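Long-range contacts in 2,3-dimethylmalate lyase (Aspergillus niger, PDB 3FA4), which belongs to the phosphoenolpyruvate phosphomutase family, whose members are built on a TIM barrel, and carries a magnesium ion: residues Thr193-Ala198 with Ala219-Ser224; Leu211-Glu216 with Ile237-Ala242; Asp135-Arg140 with Ala174-Ala179. All blocks are in the same frame, centred on the assembly; numbering follows the deposited sequence.

Contact 1: residues Thr193-Ala198 with Ala219-Ser224; sequences TSREMA and ATPSIS
S194 OG accepts a nearly straight hydrogen bond (168°) from M197 N at 2.7 Å, capping helix 195-204 at the point where the S194 backbone meets the ring of P221. That ring packs against the main chain: P221 CD lies 3.9 Å from S194 CA, and P221 CG comes within 3.7 Å of R195 N. From there the R195 side chain, extended from CG to NE, slides past P221 and I223 in the opposite direction to theirs. In this TIM barrel the contact joins the start of helix 195-204 to the loop that follows strand 211-213 and leads into helix 225-231. The tip of R195 reaches both the loop and that next helix, and is held mainly by E227, to which NH1 makes a salt bridge; NH2 of R195 adds a weak, bent hydrogen bond (134°) to S222 O at 3.2 Å. I223 CG1 covers one face of the guanidinium, 3.8 Å from R195 NH1. Further back, at the exposed end, T193 CA directs its hydrogen at A219 O, 3.4 Å away, with 152° at the hydrogen. On the loop, S222 packs on I262 of a second subunit and S224 on D260 of that same subunit.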
ATOM      1  N   THR B 193     -17.411  22.615 -25.972  1.00 34.00           N
ATOM      2  CA  THR B 193     -18.165  23.830 -25.590  1.00 33.58           C
ATOM      3  C   THR B 193     -19.594  24.070 -26.119  1.00 33.68           C
ATOM      4  O   THR B 193     -20.269  24.991 -25.660  1.00 34.77           O
ATOM      5  CB  THR B 193     -17.351  25.086 -25.848  1.00 32.86           C
ATOM      6  OG1 THR B 193     -17.134  25.238 -27.244  1.00 34.17           O
ATOM      7  CG2 THR B 193     -16.004  24.984 -25.134  1.00 34.93           C
ATOM      8  N   SER B 194     -20.038  23.300 -27.099  1.00 32.95           N
ATOM      9  CA  SER B 194     -21.404  23.375 -27.608  1.00 32.33           C
ATOM     10  C   SER B 194     -21.830  22.014 -28.177  1.00 32.51           C
ATOM     11  O   SER B 194     -20.999  21.137 -28.396  1.00 31.41           O
ATOM     12  CB  SER B 194     -21.495  24.360 -28.764  1.00 32.41           C
ATOM     13  OG  SER B 194     -20.831  23.801 -29.869  1.00 31.93           O
ATOM     14  N   ARG B 195     -23.137  21.855 -28.447  1.00 33.15           N
ATOM     15  CA  ARG B 195     -23.646  20.696 -29.173  1.00 32.80           C
ATOM     16  C   ARG B 195     -23.134  20.701 -30.595  1.00 33.15           C
ATOM     17  O   ARG B 195     -22.991  19.668 -31.225  1.00 32.36           O
ATOM     18  CB  ARG B 195     -25.165  20.713 -29.186  1.00 33.80           C
ATOM     19  CG  ARG B 195     -25.804  20.461 -27.847  1.00 31.21           C
ATOM     20  CD  ARG B 195     -27.358  20.395 -27.987  1.00 33.57           C
ATOM     21  NE  ARG B 195     -27.818  20.884 -26.706  1.00 36.79           N
ATOM     22  CZ  ARG B 195     -28.274  20.141 -25.712  1.00 36.22           C
ATOM     23  NH1 ARG B 195     -28.510  18.854 -25.858  1.00 35.98           N
ATOM     24  NH2 ARG B 195     -28.582  20.724 -24.575  1.00 38.35           N
ATOM     25  N   GLU B 196     -22.836  21.890 -31.090  1.00 34.11           N
ATOM     26  CA  GLU B 196     -22.336  22.042 -32.435  1.00 36.36           C
ATOM     27  C   GLU B 196     -20.920  21.502 -32.548  1.00 34.79           C
ATOM     28  O   GLU B 196     -20.613  20.788 -33.489  1.00 35.01           O
ATOM     29  CB  GLU B 196     -22.438  23.503 -32.881  1.00 36.43           C
ATOM     30  CG  GLU B 196     -22.000  23.733 -34.331  1.00 40.37           C
ATOM     31  CD  GLU B 196     -22.100  25.191 -34.728  1.00 40.87           C
ATOM     32  OE1 GLU B 196     -21.520  26.075 -34.008  1.00 45.63           O
ATOM     33  OE2 GLU B 196     -22.760  25.457 -35.747  1.00 42.98           O
ATOM     34  N   MET B 197     -20.070  21.812 -31.581  1.00 34.72           N
ATOM     35  CA  MET B 197     -18.712  21.245 -31.539  1.00 33.71           C
ATOM     36  C   MET B 197     -18.697  19.745 -31.306  1.00 34.59           C
ATOM     37  O   MET B 197     -17.769  19.052 -31.753  1.00 35.45           O
ATOM     38  CB  MET B 197     -17.854  21.940 -30.494  1.00 33.64           C
ATOM     39  CG  MET B 197     -16.449  21.451 -30.427  1.00 31.36           C
ATOM     40  SD  MET B 197     -15.516  22.182 -29.102  1.00 33.62           S
ATOM     41  CE  MET B 197     -15.115  23.721 -29.911  1.00 27.55           C
ATOM     42  N   ALA B 198     -19.729  19.221 -30.629  1.00 34.66           N
ATOM     43  CA  ALA B 198     -19.844  17.786 -30.390  1.00 33.72           C
ATOM     44  C   ALA B 198     -20.252  17.016 -31.634  1.00 34.87           C
ATOM     45  O   ALA B 198     -19.764  15.912 -31.863  1.00 36.24           O
ATOM     46  CB  ALA B 198     -20.805  17.527 -29.241  1.00 34.04           C
ATOM     47  N   ALA B 219     -18.215  23.651 -19.099  1.00 37.65           N
ATOM     48  CA  ALA B 219     -18.081  24.119 -20.506  1.00 37.72           C
ATOM     49  C   ALA B 219     -19.126  23.481 -21.457  1.00 37.75           C
ATOM     50  O   ALA B 219     -19.560  24.081 -22.474  1.00 38.32           O
ATOM     51  CB  ALA B 219     -16.674  23.830 -20.994  1.00 37.41           C
ATOM     52  N   THR B 220     -19.569  22.275 -21.093  1.00 37.62           N
ATOM     53  CA  THR B 220     -20.475  21.469 -21.934  1.00 37.10           C
ATOM     54  C   THR B 220     -21.995  21.631 -21.633  1.00 36.96           C
ATOM     55  O   THR B 220     -22.431  21.489 -20.481  1.00 36.88           O
ATOM     56  CB  THR B 220     -20.042  19.982 -21.818  1.00 37.88           C
ATOM     57  OG1 THR B 220     -18.615  19.929 -21.904  1.00 35.79           O
ATOM     58  CG2 THR B 220     -20.678  19.071 -22.903  1.00 35.17           C
ATOM     59  N   PRO B 221     -22.820  21.871 -22.680  1.00 36.68           N
ATOM     60  CA  PRO B 221     -24.252  21.909 -22.472  1.00 36.66           C
ATOM     61  C   PRO B 221     -24.717  20.542 -21.914  1.00 36.13           C
ATOM     62  O   PRO B 221     -23.923  19.654 -21.908  1.00 37.39           O
ATOM     63  CB  PRO B 221     -24.776  22.179 -23.887  1.00 37.53           C
ATOM     64  CG  PRO B 221     -23.719  21.675 -24.802  1.00 35.33           C
ATOM     65  CD  PRO B 221     -22.501  22.117 -24.104  1.00 37.14           C
ATOM     66  N   SER B 222     -25.937  20.400 -21.405  1.00 34.90           N
ATOM     67  CA  SER B 222     -26.358  19.168 -20.718  1.00 33.83           C
ATOM     68  C   SER B 222     -26.908  18.224 -21.731  1.00 32.50           C
ATOM     69  O   SER B 222     -27.933  18.483 -22.317  1.00 34.64           O
ATOM     70  CB  SER B 222     -27.379  19.464 -19.612  1.00 33.51           C
ATOM     71  OG  SER B 222     -26.729  20.019 -18.447  1.00 35.80           O
ATOM     72  N   ILE B 223     -26.210  17.132 -21.974  1.00 33.61           N
ATOM     73  CA  ILE B 223     -26.498  16.238 -23.088  1.00 33.33           C
ATOM     74  C   ILE B 223     -26.785  14.921 -22.422  1.00 33.74           C
ATOM     75  O   ILE B 223     -25.936  14.397 -21.762  1.00 34.12           O
ATOM     76  CB  ILE B 223     -25.275  16.148 -24.121  1.00 33.43           C
ATOM     77  CG1 ILE B 223     -25.124  17.406 -24.987  1.00 32.15           C
ATOM     78  CG2 ILE B 223     -25.414  14.984 -25.093  1.00 33.59           C
ATOM     79  CD1 ILE B 223     -23.629  17.698 -25.360  1.00 33.04           C
ATOM     80  N   SER B 224     -28.008  14.403 -22.572  1.00 34.77           N
ATOM     81  CA  SER B 224     -28.346  13.101 -22.034  1.00 34.10           C
ATOM     82  C   SER B 224     -27.671  11.981 -22.811  1.00 34.98           C
ATOM     83  O   SER B 224     -27.140  12.175 -23.924  1.00 35.68           O
ATOM     84  CB  SER B 224     -29.850  12.910 -22.036  1.00 33.38           C
ATOM     85  OG  SER B 224     -30.302  12.613 -23.337  1.00 33.85           O
TER

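Contact 2: residues Leu211-Glu216 with Ile237-Ala242; sequences LLNMVE and IFPFAA
L212 O and I237 N, 3.3 Å apart, make the first of two backbone hydrogen bonds that pair these strands in parallel. The second runs from M214 N to I237 O at 3.1 Å. I237 is thus bonded to the residues before and after N213, its bridge partner, as a parallel pairing requires. The two strands begin and end a beta-alpha-beta crossover of the TIM barrel, with helix 225-231 between them.

Beyond the strands the pairing gives way to a water bridge: the water donates to M214 O at 2.9 Å and accepts from F240 N at 3.1 Å, where the chain turns from F238 to A241.

The apolar contacts fall on two sides of the backbone. On the side of N213 and I237, L211 CD2 meets I237 CD1 at 3.7 Å, the two side chains crossing at about a right angle. I237 CG1, set between the backbone N and the carbonyl carbon (chi1 66°), is the atom of that side chain nearest N213 OD1. Further on, V215 CG2 lies against CG and CD of P239, 3.6 Å from CD. Separately, M214 CB approaches F238 CD2 at 3.9 Å, and the F238 ring also packs on P263 of a second subunit.

The polar misfit is N213. Its ND2 bonds to E190, which probably fixes the turn of the amide, but OD1 is pressed against P239 CG at 3.0 Å and has no hydrogen-bond partner in the model. The main-chain groups named here are met by strand and water, while burying this carbonyl oxygen among carbons should carry an energetic cost.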
ATOM      1  N   LEU B 211     -15.846   9.551 -26.668  1.00 34.96           N
ATOM      2  CA  LEU B 211     -16.352   9.520 -25.331  1.00 35.38           C
ATOM      3  C   LEU B 211     -16.720  10.935 -24.994  1.00 36.23           C
ATOM      4  O   LEU B 211     -15.916  11.807 -25.123  1.00 36.05           O
ATOM      5  CB  LEU B 211     -15.276   9.048 -24.359  1.00 34.35           C
ATOM      6  CG  LEU B 211     -15.519   8.983 -22.854  1.00 33.85           C
ATOM      7  CD1 LEU B 211     -14.702   7.933 -22.272  1.00 32.69           C
ATOM      8  CD2 LEU B 211     -15.289  10.244 -22.144  1.00 29.67           C
ATOM      9  N   LEU B 212     -17.945  11.153 -24.571  1.00 35.24           N
ATOM     10  CA  LEU B 212     -18.337  12.417 -24.017  1.00 34.71           C
ATOM     11  C   LEU B 212     -18.205  12.509 -22.516  1.00 35.79           C
ATOM     12  O   LEU B 212     -18.754  11.737 -21.803  1.00 37.32           O
ATOM     13  CB  LEU B 212     -19.735  12.801 -24.462  1.00 35.23           C
ATOM     14  CG  LEU B 212     -20.421  14.029 -23.885  1.00 33.88           C
ATOM     15  CD1 LEU B 212     -19.788  15.258 -24.307  1.00 32.26           C
ATOM     16  CD2 LEU B 212     -21.840  14.020 -24.229  1.00 30.21           C
ATOM     17  N   ASN B 213     -17.477  13.491 -22.052  1.00 35.42           N
ATOM     18  CA  ASN B 213     -17.448  13.784 -20.632  1.00 36.69           C
ATOM     19  C   ASN B 213     -18.532  14.771 -20.097  1.00 37.62           C
ATOM     20  O   ASN B 213     -18.466  16.029 -20.248  1.00 38.26           O
ATOM     21  CB  ASN B 213     -16.069  14.241 -20.203  1.00 35.89           C
ATOM     22  CG  ASN B 213     -15.961  14.391 -18.693  1.00 37.72           C
ATOM     23  OD1 ASN B 213     -16.649  13.698 -17.884  1.00 34.99           O
ATOM     24  ND2 ASN B 213     -15.091  15.315 -18.289  1.00 39.33           N
ATOM     25  N   MET B 214     -19.530  14.193 -19.434  1.00 37.05           N
ATOM     26  CA  MET B 214     -20.685  14.963 -19.043  1.00 35.55           C
ATOM     27  C   MET B 214     -20.662  15.319 -17.559  1.00 33.98           C
ATOM     28  O   MET B 214     -21.307  14.705 -16.717  1.00 33.59           O
ATOM     29  CB  MET B 214     -21.989  14.221 -19.415  1.00 36.28           C
ATOM     30  CG  MET B 214     -23.249  15.101 -19.348  1.00 34.97           C
ATOM     31  SD  MET B 214     -23.157  16.415 -20.542  1.00 36.98           S
ATOM     32  CE  MET B 214     -22.487  17.751 -19.560  1.00 32.64           C
ATOM     33  N   VAL B 215     -19.876  16.317 -17.251  1.00 35.31           N
ATOM     34  CA  VAL B 215     -19.953  16.958 -15.968  1.00 35.99           C
ATOM     35  C   VAL B 215     -20.880  18.165 -16.168  1.00 36.39           C
ATOM     36  O   VAL B 215     -20.553  19.079 -16.929  1.00 36.71           O
ATOM     37  CB  VAL B 215     -18.601  17.386 -15.480  1.00 36.38           C
ATOM     38  CG1 VAL B 215     -18.776  17.875 -14.031  1.00 38.04           C
ATOM     39  CG2 VAL B 215     -17.709  16.243 -15.507  1.00 34.73           C
ATOM     40  N   GLU B 216     -22.073  18.130 -15.564  1.00 37.15           N
ATOM     41  CA  GLU B 216     -22.996  19.229 -15.757  1.00 38.20           C
ATOM     42  C   GLU B 216     -22.446  20.491 -15.151  1.00 39.26           C
ATOM     43  O   GLU B 216     -21.518  20.458 -14.291  1.00 40.76           O
ATOM     44  CB  GLU B 216     -24.358  18.926 -15.214  1.00 38.23           C
ATOM     45  CG  GLU B 216     -25.054  17.751 -15.876  1.00 36.91           C
ATOM     46  CD  GLU B 216     -26.117  17.206 -14.922  1.00 38.76           C
ATOM     47  OE1 GLU B 216     -25.752  17.009 -13.734  1.00 35.72           O
ATOM     48  OE2 GLU B 216     -27.304  17.061 -15.339  1.00 34.34           O
ATOM     49  N   ILE B 237     -19.841   9.340 -19.834  1.00 35.51           N
ATOM     50  CA  ILE B 237     -19.387   9.205 -18.446  1.00 33.69           C
ATOM     51  C   ILE B 237     -19.938  10.361 -17.706  1.00 33.83           C
ATOM     52  O   ILE B 237     -20.220  11.347 -18.306  1.00 34.90           O
ATOM     53  CB  ILE B 237     -17.808   9.036 -18.276  1.00 33.90           C
ATOM     54  CG1 ILE B 237     -17.036  10.305 -18.704  1.00 31.86           C
ATOM     55  CG2 ILE B 237     -17.335   7.717 -18.963  1.00 30.44           C
ATOM     56  CD1 ILE B 237     -15.583  10.232 -18.449  1.00 32.06           C
ATOM     57  N   PHE B 238     -20.203  10.209 -16.416  1.00 34.73           N
ATOM     58  CA  PHE B 238     -20.734  11.272 -15.629  1.00 34.61           C
ATOM     59  C   PHE B 238     -19.987  11.261 -14.346  1.00 35.04           C
ATOM     60  O   PHE B 238     -20.528  10.757 -13.385  1.00 37.35           O
ATOM     61  CB  PHE B 238     -22.235  11.082 -15.264  1.00 34.87           C
ATOM     62  CG  PHE B 238     -23.142  10.751 -16.417  1.00 34.56           C
ATOM     63  CD1 PHE B 238     -23.378   9.421 -16.781  1.00 35.15           C
ATOM     64  CD2 PHE B 238     -23.838  11.756 -17.089  1.00 34.65           C
ATOM     65  CE1 PHE B 238     -24.221   9.122 -17.823  1.00 29.73           C
ATOM     66  CE2 PHE B 238     -24.687  11.442 -18.133  1.00 33.69           C
ATOM     67  CZ  PHE B 238     -24.871  10.132 -18.480  1.00 33.21           C
ATOM     68  N   PRO B 239     -18.786  11.869 -14.282  1.00 35.57           N
ATOM     69  CA  PRO B 239     -17.886  11.739 -13.159  1.00 35.00           C
ATOM     70  C   PRO B 239     -18.421  12.181 -11.783  1.00 35.86           C
ATOM     71  O   PRO B 239     -17.893  11.771 -10.722  1.00 35.36           O
ATOM     72  CB  PRO B 239     -16.700  12.651 -13.580  1.00 35.65           C
ATOM     73  CG  PRO B 239     -16.776  12.808 -15.007  1.00 33.75           C
ATOM     74  CD  PRO B 239     -18.202  12.719 -15.350  1.00 35.46           C
ATOM     75  N   PHE B 240     -19.410  13.078 -11.787  1.00 37.19           N
ATOM     76  CA  PHE B 240     -20.084  13.545 -10.546  1.00 37.03           C
ATOM     77  C   PHE B 240     -21.451  12.925 -10.168  1.00 36.06           C
ATOM     78  O   PHE B 240     -22.106  13.399  -9.268  1.00 35.97           O
ATOM     79  CB  PHE B 240     -20.215  15.031 -10.607  1.00 38.43           C
ATOM     80  CG  PHE B 240     -19.067  15.710 -10.066  1.00 41.65           C
ATOM     81  CD1 PHE B 240     -17.841  15.650 -10.744  1.00 45.68           C
ATOM     82  CD2 PHE B 240     -19.181  16.404  -8.891  1.00 43.80           C
ATOM     83  CE1 PHE B 240     -16.715  16.246 -10.230  1.00 45.20           C
ATOM     84  CE2 PHE B 240     -18.098  17.017  -8.353  1.00 43.89           C
ATOM     85  CZ  PHE B 240     -16.838  16.945  -9.025  1.00 44.72           C
ATOM     86  N   ALA B 241     -21.866  11.848 -10.806  1.00 36.51           N
ATOM     87  CA  ALA B 241     -23.193  11.279 -10.545  1.00 36.76           C
ATOM     88  C   ALA B 241     -23.394  10.898  -9.079  1.00 37.41           C
ATOM     89  O   ALA B 241     -24.482  11.008  -8.561  1.00 38.60           O
ATOM     90  CB  ALA B 241     -23.448  10.054 -11.469  1.00 37.87           C
ATOM     91  N   ALA B 242     -22.307  10.525  -8.397  1.00 38.23           N
ATOM     92  CA  ALA B 242     -22.311  10.027  -7.029  1.00 36.00           C
ATOM     93  C   ALA B 242     -21.767  11.068  -6.073  1.00 35.81           C
ATOM     94  O   ALA B 242     -22.291  11.255  -4.965  1.00 35.28           O
ATOM     95  CB  ALA B 242     -21.462   8.724  -6.961  1.00 35.13           C
TER
HETATM   96  O   HOH W   1     -21.314  14.393 -13.884  1.00 27.15           O

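Contact 3: residues Asp135-Arg140 with Ala174-Ala179; sequences DTYVTR and ARLRAA
Helix segments 135-140 and 174-179 run in broadly the same direction, their axes 9.8 Å apart and crossing at -38°, with the CA atoms of V138 and A179 nearest at 5.7 Å. They belong to two helices on the outside of the TIM barrel, 134-151 and 169-181, which precede and follow strand 156-161. Y137 carries most of the contact. Its CG is anti to the backbone N (chi1 173°), and the ring edge reaches the neighbouring helix: CE2 lies 3.6 Å from R175 O, which sits close to the ring plane. That oxygen is already engaged within its own helix, accepting from A179 N at 3.1 Å. A179 CB approaches the same corner of the ring obliquely, 4.1 Å from CE2 of Y137. The Y137 hydroxyl makes a weak hydrogen bond to R160 O, tying the ring to the strand beneath. R175 contributes CB and its backbone here, while its guanidinium is held by V132 O and by salt bridges to D116 and E171. One turn along from R175, the second point of contact is smaller and purely apolar: V138 CG2, the branch beside the backbone N, meets A178 CB at 3.8 Å.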
ATOM      1  N   ASP B 135       4.441  15.414 -29.624  1.00 37.57           N
ATOM      2  CA  ASP B 135       5.429  14.305 -29.693  1.00 37.44           C
ATOM      3  C   ASP B 135       5.515  13.513 -28.415  1.00 37.54           C
ATOM      4  O   ASP B 135       5.336  12.288 -28.399  1.00 38.18           O
ATOM      5  CB  ASP B 135       6.818  14.842 -30.016  1.00 37.81           C
ATOM      6  CG  ASP B 135       7.128  14.836 -31.523  1.00 39.80           C
ATOM      7  OD1 ASP B 135       6.192  14.680 -32.366  1.00 43.39           O
ATOM      8  OD2 ASP B 135       8.324  14.966 -31.876  1.00 41.32           O
ATOM      9  N   THR B 136       5.776  14.222 -27.323  1.00 37.47           N
ATOM     10  CA  THR B 136       5.759  13.652 -25.998  1.00 36.41           C
ATOM     11  C   THR B 136       4.447  13.006 -25.605  1.00 36.91           C
ATOM     12  O   THR B 136       4.481  11.996 -24.910  1.00 38.61           O
ATOM     13  CB  THR B 136       6.177  14.697 -24.929  1.00 37.10           C
ATOM     14  OG1 THR B 136       7.509  15.199 -25.221  1.00 35.82           O
ATOM     15  CG2 THR B 136       6.193  14.022 -23.553  1.00 34.67           C
ATOM     16  N   TYR B 137       3.312  13.577 -26.006  1.00 35.86           N
ATOM     17  CA  TYR B 137       1.979  12.979 -25.798  1.00 35.86           C
ATOM     18  C   TYR B 137       1.787  11.634 -26.510  1.00 36.24           C
ATOM     19  O   TYR B 137       1.247  10.682 -25.953  1.00 35.74           O
ATOM     20  CB  TYR B 137       0.913  13.964 -26.281  1.00 35.21           C
ATOM     21  CG  TYR B 137      -0.531  13.453 -26.305  1.00 34.21           C
ATOM     22  CD1 TYR B 137      -1.118  12.890 -25.178  1.00 34.10           C
ATOM     23  CD2 TYR B 137      -1.312  13.617 -27.426  1.00 31.48           C
ATOM     24  CE1 TYR B 137      -2.418  12.402 -25.198  1.00 35.75           C
ATOM     25  CE2 TYR B 137      -2.637  13.172 -27.458  1.00 35.93           C
ATOM     26  CZ  TYR B 137      -3.180  12.557 -26.353  1.00 35.63           C
ATOM     27  OH  TYR B 137      -4.487  12.219 -26.373  1.00 35.34           O
ATOM     28  N   VAL B 138       2.193  11.567 -27.773  1.00 37.31           N
ATOM     29  CA  VAL B 138       2.060  10.349 -28.600  1.00 37.05           C
ATOM     30  C   VAL B 138       3.006   9.319 -28.049  1.00 37.11           C
ATOM     31  O   VAL B 138       2.761   8.135 -28.142  1.00 37.37           O
ATOM     32  CB  VAL B 138       2.484  10.618 -30.089  1.00 37.81           C
ATOM     33  CG1 VAL B 138       2.496   9.337 -30.915  1.00 36.53           C
ATOM     34  CG2 VAL B 138       1.608  11.687 -30.720  1.00 38.09           C
ATOM     35  N   THR B 139       4.092   9.785 -27.448  1.00 36.65           N
ATOM     36  CA  THR B 139       5.000   8.895 -26.737  1.00 37.18           C
ATOM     37  C   THR B 139       4.338   8.104 -25.587  1.00 36.32           C
ATOM     38  O   THR B 139       4.728   6.984 -25.324  1.00 36.77           O
ATOM     39  CB  THR B 139       6.184   9.704 -26.277  1.00 37.40           C
ATOM     40  OG1 THR B 139       7.143   9.716 -27.330  1.00 39.53           O
ATOM     41  CG2 THR B 139       6.786   9.199 -25.009  1.00 37.90           C
ATOM     42  N   ARG B 140       3.348   8.693 -24.917  1.00 35.70           N
ATOM     43  CA  ARG B 140       2.649   8.044 -23.813  1.00 34.96           C
ATOM     44  C   ARG B 140       1.655   7.099 -24.416  1.00 35.20           C
ATOM     45  O   ARG B 140       1.539   5.966 -23.975  1.00 35.87           O
ATOM     46  CB  ARG B 140       1.934   9.062 -22.964  1.00 34.78           C
ATOM     47  CG  ARG B 140       2.842  10.187 -22.445  1.00 34.67           C
ATOM     48  CD  ARG B 140       1.983  11.217 -21.714  1.00 36.99           C
ATOM     49  NE  ARG B 140       2.785  12.170 -20.946  1.00 34.93           N
ATOM     50  CZ  ARG B 140       2.321  13.326 -20.513  1.00 35.10           C
ATOM     51  NH1 ARG B 140       1.025  13.643 -20.745  1.00 35.15           N
ATOM     52  NH2 ARG B 140       3.117  14.124 -19.797  1.00 31.53           N
ATOM     53  N   ALA B 174      -6.182  17.619 -34.185  1.00 34.06           N
ATOM     54  CA  ALA B 174      -4.815  17.187 -34.529  1.00 34.71           C
ATOM     55  C   ALA B 174      -4.161  16.221 -33.566  1.00 35.04           C
ATOM     56  O   ALA B 174      -3.641  15.190 -33.996  1.00 36.18           O
ATOM     57  CB  ALA B 174      -3.843  18.405 -34.755  1.00 34.05           C
ATOM     58  N   ARG B 175      -4.173  16.554 -32.282  1.00 35.05           N
ATOM     59  CA  ARG B 175      -3.609  15.704 -31.227  1.00 35.69           C
ATOM     60  C   ARG B 175      -4.417  14.382 -31.065  1.00 36.24           C
ATOM     61  O   ARG B 175      -3.839  13.294 -30.825  1.00 35.69           O
ATOM     62  CB  ARG B 175      -3.561  16.462 -29.874  1.00 35.08           C
ATOM     63  CG  ARG B 175      -2.507  17.559 -29.751  1.00 33.87           C
ATOM     64  CD  ARG B 175      -2.694  18.350 -28.524  1.00 30.88           C
ATOM     65  NE  ARG B 175      -1.579  19.294 -28.393  1.00 31.06           N
ATOM     66  CZ  ARG B 175      -0.617  19.219 -27.479  1.00 27.80           C
ATOM     67  NH1 ARG B 175      -0.609  18.291 -26.529  1.00 31.44           N
ATOM     68  NH2 ARG B 175       0.357  20.071 -27.511  1.00 31.17           N
ATOM     69  N   LEU B 176      -5.736  14.468 -31.173  1.00 36.05           N
ATOM     70  CA  LEU B 176      -6.534  13.206 -31.232  1.00 37.51           C
ATOM     71  C   LEU B 176      -6.133  12.276 -32.341  1.00 37.15           C
ATOM     72  O   LEU B 176      -5.929  11.117 -32.075  1.00 38.60           O
ATOM     73  CB  LEU B 176      -8.054  13.433 -31.247  1.00 36.34           C
ATOM     74  CG  LEU B 176      -8.529  13.906 -29.870  1.00 35.99           C
ATOM     75  CD1 LEU B 176      -9.993  14.245 -29.919  1.00 34.71           C
ATOM     76  CD2 LEU B 176      -8.152  12.889 -28.752  1.00 31.95           C
ATOM     77  N   ARG B 177      -6.053  12.793 -33.572  1.00 37.90           N
ATOM     78  CA  ARG B 177      -5.667  12.042 -34.786  1.00 37.60           C
ATOM     79  C   ARG B 177      -4.230  11.492 -34.661  1.00 37.73           C
ATOM     80  O   ARG B 177      -3.972  10.355 -35.006  1.00 38.39           O
ATOM     81  CB  ARG B 177      -5.732  12.970 -35.994  1.00 37.76           C
ATOM     82  CG  ARG B 177      -7.078  13.069 -36.608  1.00 39.22           C
ATOM     83  CD  ARG B 177      -7.058  14.001 -37.819  1.00 41.83           C
ATOM     84  NE  ARG B 177      -8.415  14.215 -38.366  1.00 42.45           N
ATOM     85  CZ  ARG B 177      -8.870  15.366 -38.900  1.00 41.41           C
ATOM     86  NH1 ARG B 177      -8.122  16.491 -38.969  1.00 39.32           N
ATOM     87  NH2 ARG B 177     -10.110  15.401 -39.343  1.00 36.54           N
ATOM     88  N   ALA B 178      -3.294  12.258 -34.116  1.00 36.56           N
ATOM     89  CA  ALA B 178      -1.986  11.689 -33.853  1.00 35.64           C
ATOM     90  C   ALA B 178      -2.133  10.458 -32.923  1.00 35.68           C
ATOM     91  O   ALA B 178      -1.502   9.451 -33.140  1.00 36.94           O
ATOM     92  CB  ALA B 178      -1.070  12.724 -33.272  1.00 34.76           C
ATOM     93  N   ALA B 179      -2.968  10.518 -31.898  1.00 34.96           N
ATOM     94  CA  ALA B 179      -3.068   9.393 -30.960  1.00 34.59           C
ATOM     95  C   ALA B 179      -3.891   8.210 -31.535  1.00 34.17           C
ATOM     96  O   ALA B 179      -3.662   7.068 -31.191  1.00 34.53           O
ATOM     97  CB  ALA B 179      -3.601   9.840 -29.631  1.00 33.16           C
TER

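Overall arrangement
Contacts 1 and 2 are neighbours, their centres 12 Å apart, and their segments alternate along the chain. They touch directly: M214 CE of contact 2 lies 3.3 Å from P221 O of contact 1, and L212 CD2 is 3.8 Å from I223 CG2. Both also reach the second subunit; in contact 2 the carboxylate of E216 accepts from the backbone N of G264 and of L265 of that subunit. Contact 3 closes earlier in the sequence and stands apart, about 24 Å between centres from each of the others and touching neither. The magnesium ion, bound by D86 and D88, is about 10 Å from the P239 side chain and about 13 Å from that of Y137.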